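Local structure of probable disease resistance protein At5g66900 (Arabidopsis thaliana, 7L7W) at residues Val26-Asp29 / Glu30-Phe34; Asp59-Gln62 / Lys63-Phe67; Glu105-Asn108 / Lys109-Lys113. The protein acts as a plant helper immune receptor that forms a calcium-permeable nonselective cation channel, this chain being its N-terminal RPW8-type four-helix-bundle domain. The protein carries 2 engineered substitutions. All coordinates share one frame; numbering follows the deposited sequence.

Contact 1 of 3, residues Val26-Asp29 / Glu30-Phe34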
loop_
_atom_site.group_PDB
_atom_site.type_symbol
_atom_site.label_atom_id
_atom_site.label_comp_id
_atom_site.label_asym_id
_atom_site.label_seq_id
_atom_site.Cartn_x
_atom_site.Cartn_y
_atom_site.Cartn_z
ATOM N N VAL A 26 2.679 18.370 21.065
ATOM C CA VAL A 26 1.447 17.844 20.476
ATOM C C VAL A 26 1.766 17.014 19.236
ATOM O O VAL A 26 1.266 15.892 19.060
ATOM C CB VAL A 26 0.467 18.978 20.136
ATOM C CG1 VAL A 26 -0.659 18.426 19.261
ATOM C CG2 VAL A 26 -0.089 19.608 21.395
ATOM N N VAL A 27 2.613 17.560 18.360
ATOM C CA VAL A 27 2.935 16.889 17.106
ATOM C C VAL A 27 3.670 15.576 17.377
ATOM O O VAL A 27 3.472 14.579 16.666
ATOM C CB VAL A 27 3.737 17.847 16.198
ATOM C CG1 VAL A 27 4.142 17.176 14.880
ATOM C CG2 VAL A 27 2.912 19.101 15.902
ATOM N N ILE A 28 4.501 15.545 18.428
ATOM C CA ILE A 28 5.195 14.306 18.765
ATOM C C ILE A 28 4.200 13.260 19.239
ATOM O O ILE A 28 4.210 12.110 18.768
ATOM C CB ILE A 28 6.288 14.547 19.818
ATOM C CG1 ILE A 28 7.367 15.460 19.263
ATOM C CG2 ILE A 28 6.949 13.233 20.196
ATOM C CD1 ILE A 28 8.371 15.888 20.335
ATOM N N ASP A 29 3.309 13.635 20.157
ATOM C CA ASP A 29 2.375 12.660 20.703
ATOM C C ASP A 29 1.425 12.139 19.639
ATOM O O ASP A 29 0.972 10.991 19.725
ATOM C CB ASP A 29 1.595 13.270 21.865
ATOM C CG ASP A 29 2.503 13.749 22.986
ATOM O OD1 ASP A 29 3.524 13.069 23.262
ATOM O OD2 ASP A 29 2.202 14.817 23.568
ATOM N N GLU A 30 1.116 12.959 18.631
ATOM C CA GLU A 30 0.281 12.488 17.532
ATOM C C GLU A 30 1.061 11.594 16.576
ATOM O O GLU A 30 0.512 10.616 16.063
ATOM C CB GLU A 30 -0.339 13.656 16.759
ATOM C CG GLU A 30 -1.430 14.411 17.498
ATOM C CD GLU A 30 -2.605 13.548 17.931
ATOM O OE1 GLU A 30 -2.845 12.458 17.338
ATOM O OE2 GLU A 30 -3.287 13.964 18.895
ATOM N N ALA A 31 2.326 11.923 16.294
ATOM C CA ALA A 31 3.091 11.099 15.362
ATOM C C ALA A 31 3.386 9.736 15.956
ATOM O O ALA A 31 3.374 8.727 15.243
ATOM C CB ALA A 31 4.398 11.782 14.986
ATOM N N LYS A 32 3.666 9.687 17.263
ATOM C CA LYS A 32 4.063 8.432 17.887
ATOM C C LYS A 32 2.987 7.358 17.713
ATOM O O LYS A 32 3.312 6.165 17.622
ATOM C CB LYS A 32 4.384 8.671 19.364
ATOM C CG LYS A 32 5.843 9.002 19.622
ATOM C CD LYS A 32 6.096 9.291 21.098
ATOM C CE LYS A 32 7.570 9.576 21.368
ATOM N NZ LYS A 32 7.797 10.155 22.722
ATOM N N LYS A 33 1.713 7.769 17.599
ATOM C CA LYS A 33 0.603 6.823 17.516
ATOM C C LYS A 33 0.716 5.889 16.308
ATOM O O LYS A 33 0.213 4.762 16.356
ATOM C CB LYS A 33 -0.730 7.580 17.475
ATOM C CG LYS A 33 -1.090 8.329 18.755
ATOM C CD LYS A 33 -2.438 9.040 18.643
ATOM C CE LYS A 33 -2.609 10.125 19.718
ATOM N NZ LYS A 33 -3.825 10.970 19.463
ATOM N N PHE A 34 1.367 6.321 15.224
ATOM C CA PHE A 34 1.455 5.515 13.997
ATOM C C PHE A 34 2.701 4.623 14.018
ATOM O O PHE A 34 3.596 4.728 13.170
ATOM C CB PHE A 34 1.439 6.428 12.765
ATOM C CG PHE A 34 0.218 7.318 12.685
ATOM C CD1 PHE A 34 -1.050 6.774 12.508
ATOM C CD2 PHE A 34 0.335 8.688 12.786
ATOM C CE1 PHE A 34 -2.181 7.598 12.453
ATOM C CE2 PHE A 34 -0.796 9.518 12.725
ATOM C CZ PHE A 34 -2.050 8.977 12.568
#
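Val26 to Ala31 belong to an alpha helix, in which Glu30 N, Ala31 N and Lys32 N donate to Val26 O, Val27 O and Ile28 O; Lys32 N lies 2.9 Å from Ile28 O. Ile28 and Lys32 illustrate how a long charged chain can lie along a branched apolar one. The two run side by side in the same direction, and Lys32 CE passes 3.9 Å from Ile28 CG2, the methyl branch placed opposite the backbone N. Beyond CG the lysine is fully extended, which carries NZ past the isoleucine to a salt bridge with Glu49. A second ion pair, three residues apart, joins Lys33 to Glu30: Lys33 NZ meets Glu30 OE1 at 2.8 Å, from the syn side and 32° out of the carboxylate plane. Lys33 NZ also makes a weak bond to Glu30 OE2, at 3.1 Å. Glu30 is bent at chi2 (-58°), which brings its carboxylate to the extended Lys33, whose CG lies 3.5 Å from Asp29 O. The Ile28 side chain lies about 4 Å from a bound nickel ion; Glu80 and Asp83 form a nickel site. Around this turn of helix 20-32, Val27, Ile28 and Ala31 face helix 38-60 through Met48 and Val45, Val27 and Glu30 also touch helix 70-88 at Ala82, Asp83 and Val86, and Phe34 meets Phe89 edge-to-face and packs on Tyr95 of the second subunit.

Contact 2 of 3, residues Asp59-Gln62 / Lys63-Phe67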
loop_
_atom_site.group_PDB
_atom_site.type_symbol
_atom_site.label_atom_id
_atom_site.label_comp_id
_atom_site.label_asym_id
_atom_site.label_seq_id
_atom_site.Cartn_x
_atom_site.Cartn_y
_atom_site.Cartn_z
ATOM N N ASP A 59 11.556 28.994 24.305
ATOM C CA ASP A 59 10.416 29.517 25.058
ATOM C C ASP A 59 10.826 30.117 26.395
ATOM O O ASP A 59 10.152 31.023 26.893
ATOM C CB ASP A 59 9.364 28.433 25.290
ATOM C CG ASP A 59 8.679 27.981 24.005
ATOM O OD1 ASP A 59 9.347 27.542 23.044
ATOM O OD2 ASP A 59 7.432 28.047 23.955
ATOM N N SER A 60 11.870 29.586 27.029
ATOM C CA SER A 60 12.316 30.172 28.286
ATOM C C SER A 60 12.885 31.562 28.063
ATOM O O SER A 60 12.836 32.396 28.965
ATOM C CB SER A 60 13.350 29.271 28.958
ATOM O OG SER A 60 14.552 29.269 28.226
ATOM N N MET A 61 13.402 31.835 26.863
ATOM C CA MET A 61 13.983 33.124 26.524
ATOM C C MET A 61 12.989 34.071 25.882
ATOM O O MET A 61 13.372 34.851 25.005
ATOM C CB MET A 61 15.173 32.934 25.592
ATOM C CG MET A 61 16.274 32.067 26.136
ATOM S SD MET A 61 17.535 31.833 24.863
ATOM C CE MET A 61 17.806 33.519 24.320
ATOM N N GLN A 62 11.727 34.048 26.305
ATOM C CA GLN A 62 10.712 34.831 25.606
ATOM C C GLN A 62 10.947 36.333 25.722
ATOM O O GLN A 62 10.462 37.092 24.873
ATOM C CB GLN A 62 9.323 34.468 26.132
ATOM C CG GLN A 62 8.191 34.699 25.134
ATOM C CD GLN A 62 6.877 34.064 25.581
ATOM O OE1 GLN A 62 6.866 33.037 26.277
ATOM N NE2 GLN A 62 5.762 34.673 25.180
ATOM N N LYS A 63 11.684 36.774 26.745
ATOM C CA LYS A 63 12.011 38.192 26.885
ATOM C C LYS A 63 13.143 38.607 25.943
ATOM O O LYS A 63 12.999 39.554 25.161
ATOM C CB LYS A 63 12.375 38.505 28.341
ATOM C CG LYS A 63 12.664 39.989 28.584
ATOM C CD LYS A 63 11.736 40.591 29.637
ATOM C CE LYS A 63 12.164 42.002 30.010
ATOM N NZ LYS A 63 13.464 42.018 30.731
ATOM N N GLU A 64 14.278 37.902 26.009
ATOM C CA GLU A 64 15.459 38.242 25.221
ATOM C C GLU A 64 15.242 38.104 23.723
ATOM O O GLU A 64 15.946 38.761 22.946
ATOM C CB GLU A 64 16.637 37.362 25.637
ATOM C CG GLU A 64 17.042 37.528 27.087
ATOM C CD GLU A 64 16.280 36.597 28.020
ATOM O OE1 GLU A 64 15.033 36.550 27.922
ATOM O OE2 GLU A 64 16.923 35.918 28.858
ATOM N N LEU A 65 14.319 37.250 23.295
ATOM C CA LEU A 65 13.997 37.095 21.887
ATOM C C LEU A 65 12.623 37.680 21.613
ATOM O O LEU A 65 11.777 37.770 22.507
ATOM C CB LEU A 65 14.014 35.622 21.460
ATOM C CG LEU A 65 15.212 34.750 21.832
ATOM C CD1 LEU A 65 14.799 33.295 21.938
ATOM C CD2 LEU A 65 16.323 34.906 20.814
ATOM N N ASP A 66 12.408 38.087 20.374
ATOM C CA ASP A 66 11.063 38.292 19.866
ATOM C C ASP A 66 10.806 37.229 18.807
ATOM O O ASP A 66 11.631 37.015 17.904
ATOM C CB ASP A 66 10.865 39.694 19.286
ATOM C CG ASP A 66 11.331 39.801 17.850
ATOM O OD1 ASP A 66 10.504 40.067 16.946
ATOM O OD2 ASP A 66 12.541 39.602 17.628
ATOM N N PHE A 67 9.682 36.559 18.930
ATOM C CA PHE A 67 9.443 35.456 18.022
ATOM C C PHE A 67 9.092 35.915 16.584
ATOM O O PHE A 67 8.757 35.072 15.739
ATOM C CB PHE A 67 8.351 34.568 18.616
ATOM C CG PHE A 67 8.703 34.008 19.973
ATOM C CD1 PHE A 67 10.026 33.861 20.353
ATOM C CD2 PHE A 67 7.717 33.616 20.858
ATOM C CE1 PHE A 67 10.363 33.342 21.595
ATOM C CE2 PHE A 67 8.048 33.089 22.095
ATOM C CZ PHE A 67 9.376 32.956 22.464
#
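Met61 and Leu65 pair across the turn by which the chain leaves helix 38-60, a small example of a helix exit closed by both backbone and side chains. Met61 is the first residue to depart from helical backbone angles, yet Leu65 N still reaches back to Met61 O at 3.1 Å, with an N-H...O angle of 154°. Along the methionine, Met61 CB lies 3.7 Å from Leu65 CD1, so contact starts at the root of the side chain. CG and SD then lead outward, anti about chi2, without coming as close to the leucine. At the end a bend in chi3 (49°) swings Met61 CE back over the isobutyl group, 3.8 Å from Leu65 CG and about as far from CD1, with CD2 slightly beyond. The two chains cross obliquely, and the methionine touches the leucine with CB and CE, the two ends of its own side chain. Gln62 goes the other way, to Phe67. Gln62 CG sits 3.4 Å from both Phe67 CE2 and CZ, and the two side chains meet at about a right angle. The same ring has an edge-to-face partner in Phe20, and Leu65 and Met61 continue onto Leu122 and Gln123 of helix 119-127. Apart from the single backbone bond, the contact is therefore one of carbon against carbon: dispersion and the burial of Leu65 would account for most of the side-chain grip, with no ion pair across the turn.

Contact 3 of 3, residues Glu105-Asn108 / Lys109-Lys113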
loop_
_atom_site.group_PDB
_atom_site.type_symbol
_atom_site.label_atom_id
_atom_site.label_comp_id
_atom_site.label_asym_id
_atom_site.label_seq_id
_atom_site.Cartn_x
_atom_site.Cartn_y
_atom_site.Cartn_z
ATOM N N GLU A 105 10.146 13.481 4.809
ATOM C CA GLU A 105 11.598 13.551 4.882
ATOM C C GLU A 105 12.068 14.997 4.821
ATOM O O GLU A 105 12.940 15.407 5.598
ATOM C CB GLU A 105 12.226 12.719 3.764
ATOM C CG GLU A 105 12.251 11.229 4.077
ATOM C CD GLU A 105 12.638 10.370 2.872
ATOM O OE1 GLU A 105 12.645 10.906 1.735
ATOM O OE2 GLU A 105 12.936 9.162 3.068
ATOM N N ARG A 106 11.453 15.817 3.969
ATOM C CA ARG A 106 11.982 17.162 3.892
ATOM C C ARG A 106 11.652 17.941 5.154
ATOM O O ARG A 106 12.493 18.714 5.635
ATOM C CB ARG A 106 11.521 17.905 2.646
ATOM C CG ARG A 106 12.682 18.764 2.267
ATOM C CD ARG A 106 12.705 19.340 0.891
ATOM N NE ARG A 106 13.697 20.413 0.900
ATOM C CZ ARG A 106 13.571 21.562 1.572
ATOM N NH1 ARG A 106 12.476 21.822 2.288
ATOM N NH2 ARG A 106 14.546 22.464 1.524
ATOM N N ILE A 107 10.479 17.693 5.756
ATOM C CA ILE A 107 10.211 18.317 7.051
ATOM C C ILE A 107 11.316 17.944 8.020
ATOM O O ILE A 107 11.958 18.810 8.627
ATOM C CB ILE A 107 8.832 17.902 7.586
ATOM C CG1 ILE A 107 7.731 18.388 6.631
ATOM C CG2 ILE A 107 8.640 18.430 9.004
ATOM C CD1 ILE A 107 6.329 18.053 7.089
ATOM N N ASN A 108 11.623 16.646 8.074
ATOM C CA ASN A 108 12.708 16.130 8.897
ATOM C C ASN A 108 13.988 16.917 8.649
ATOM O O ASN A 108 14.576 17.479 9.586
ATOM C CB ASN A 108 12.898 14.644 8.579
ATOM C CG ASN A 108 13.792 13.939 9.555
ATOM O OD1 ASN A 108 13.311 13.302 10.492
ATOM N ND2 ASN A 108 15.101 14.008 9.326
ATOM N N LYS A 109 14.395 17.039 7.373
ATOM C CA LYS A 109 15.680 17.679 7.117
ATOM C C LYS A 109 15.656 19.109 7.639
ATOM O O LYS A 109 16.582 19.532 8.346
ATOM C CB LYS A 109 16.046 17.633 5.625
ATOM C CG LYS A 109 17.362 18.390 5.282
ATOM C CD LYS A 109 18.396 18.272 6.452
ATOM C CE LYS A 109 19.667 19.111 6.312
ATOM N NZ LYS A 109 20.294 19.253 7.664
ATOM N N ASP A 110 14.555 19.824 7.396
ATOM C CA ASP A 110 14.480 21.216 7.815
ATOM C C ASP A 110 14.658 21.318 9.324
ATOM O O ASP A 110 15.498 22.093 9.813
ATOM C CB ASP A 110 13.153 21.819 7.352
ATOM C CG ASP A 110 13.074 21.959 5.828
ATOM O OD1 ASP A 110 14.067 21.615 5.146
ATOM O OD2 ASP A 110 12.019 22.395 5.305
ATOM N N MET A 111 13.953 20.455 10.071
ATOM C CA MET A 111 14.046 20.514 11.523
ATOM C C MET A 111 15.486 20.322 11.958
ATOM O O MET A 111 16.013 21.106 12.761
ATOM C CB MET A 111 13.134 19.466 12.157
ATOM C CG MET A 111 11.695 19.919 12.288
ATOM S SD MET A 111 10.580 18.617 12.842
ATOM C CE MET A 111 9.067 19.554 13.080
ATOM N N LEU A 112 16.170 19.352 11.349
ATOM C CA LEU A 112 17.546 19.094 11.739
ATOM C C LEU A 112 18.420 20.316 11.490
ATOM O O LEU A 112 19.200 20.711 12.367
ATOM C CB LEU A 112 18.087 17.873 11.002
ATOM C CG LEU A 112 17.546 16.557 11.566
ATOM C CD1 LEU A 112 18.258 15.375 10.946
ATOM C CD2 LEU A 112 17.643 16.509 13.084
ATOM N N LYS A 113 18.274 20.961 10.326
ATOM C CA LYS A 113 19.125 22.121 10.080
ATOM C C LYS A 113 18.831 23.225 11.085
ATOM O O LYS A 113 19.751 23.901 11.558
ATOM C CB LYS A 113 18.964 22.645 8.652
ATOM C CG LYS A 113 20.008 23.720 8.323
ATOM C CD LYS A 113 19.482 24.789 7.365
ATOM C CE LYS A 113 18.309 25.568 7.968
ATOM N NZ LYS A 113 18.688 26.927 8.468
#
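Helix 97-114 of the four-helix bundle contributes the turn on which Arg106 and Asp110 meet, the classic i to i+4 ion pair of a helix surface. Four successive backbone bonds carry it, from Lys109 N, Asp110 N, Met111 N and Leu112 N to the carbonyls of Glu105, Arg106, Ile107 and Asn108; Asp110 N to Arg106 O, for instance, spans 2.9 Å at 167°. In the salt bridge Arg106 NH1 stands 3.1 Å from Asp110 OD2, while Asp110 OD1 lies over one face of the guanidinium, 3.6 Å from Arg106 CZ. The two planes are 79° apart, which excludes the flat, two-pronged pairing that arginine can make with a carboxylate. The stronger polar partner of Asp110 is Arg81 of helix 70-88, whose NH2 makes a salt bridge to the same OD2. Toward the bundle the chemistry becomes apolar: Ile107 CG2 approaches Met111 CE at 4.2 Å, and the methionine, extended beyond CG (chi3 173°), goes on to Met48 and Leu51 of helix 38-60. Asn108 and Leu112 run side by side, Leu112 CG coming to 3.7 Å from Asn108 O and the leucine side chain lying against Thr47. With two arginines about it, the Asp110 carboxylate is probably kept ionised; the same charge links helix 97-114 to helix 70-88 as well as joining Arg106 and Asp110 within its own turn.

How the contacts relate
All three contacts are local turns of one RPW8-type domain, each partly buried. Contact 3 lies nearest the chain's centre, its own centre about 9 Å from it, against 13 Å and 16 Å for the centres of contacts 1 and 2. Contacts 1 and 3 are largely regular helix, and both rest on helices 38-60 and 70-88. Contact 2 is instead the exit from helix 38-60 into a loop, across the middle of the chain from both others. Ion pairs mark the helical turns, and each has one to another helix, to Glu49 of helix 38-60 in contact 1 and to Arg81 of helix 70-88 in contact 3, whereas contact 2 relies on apolar and aromatic packing.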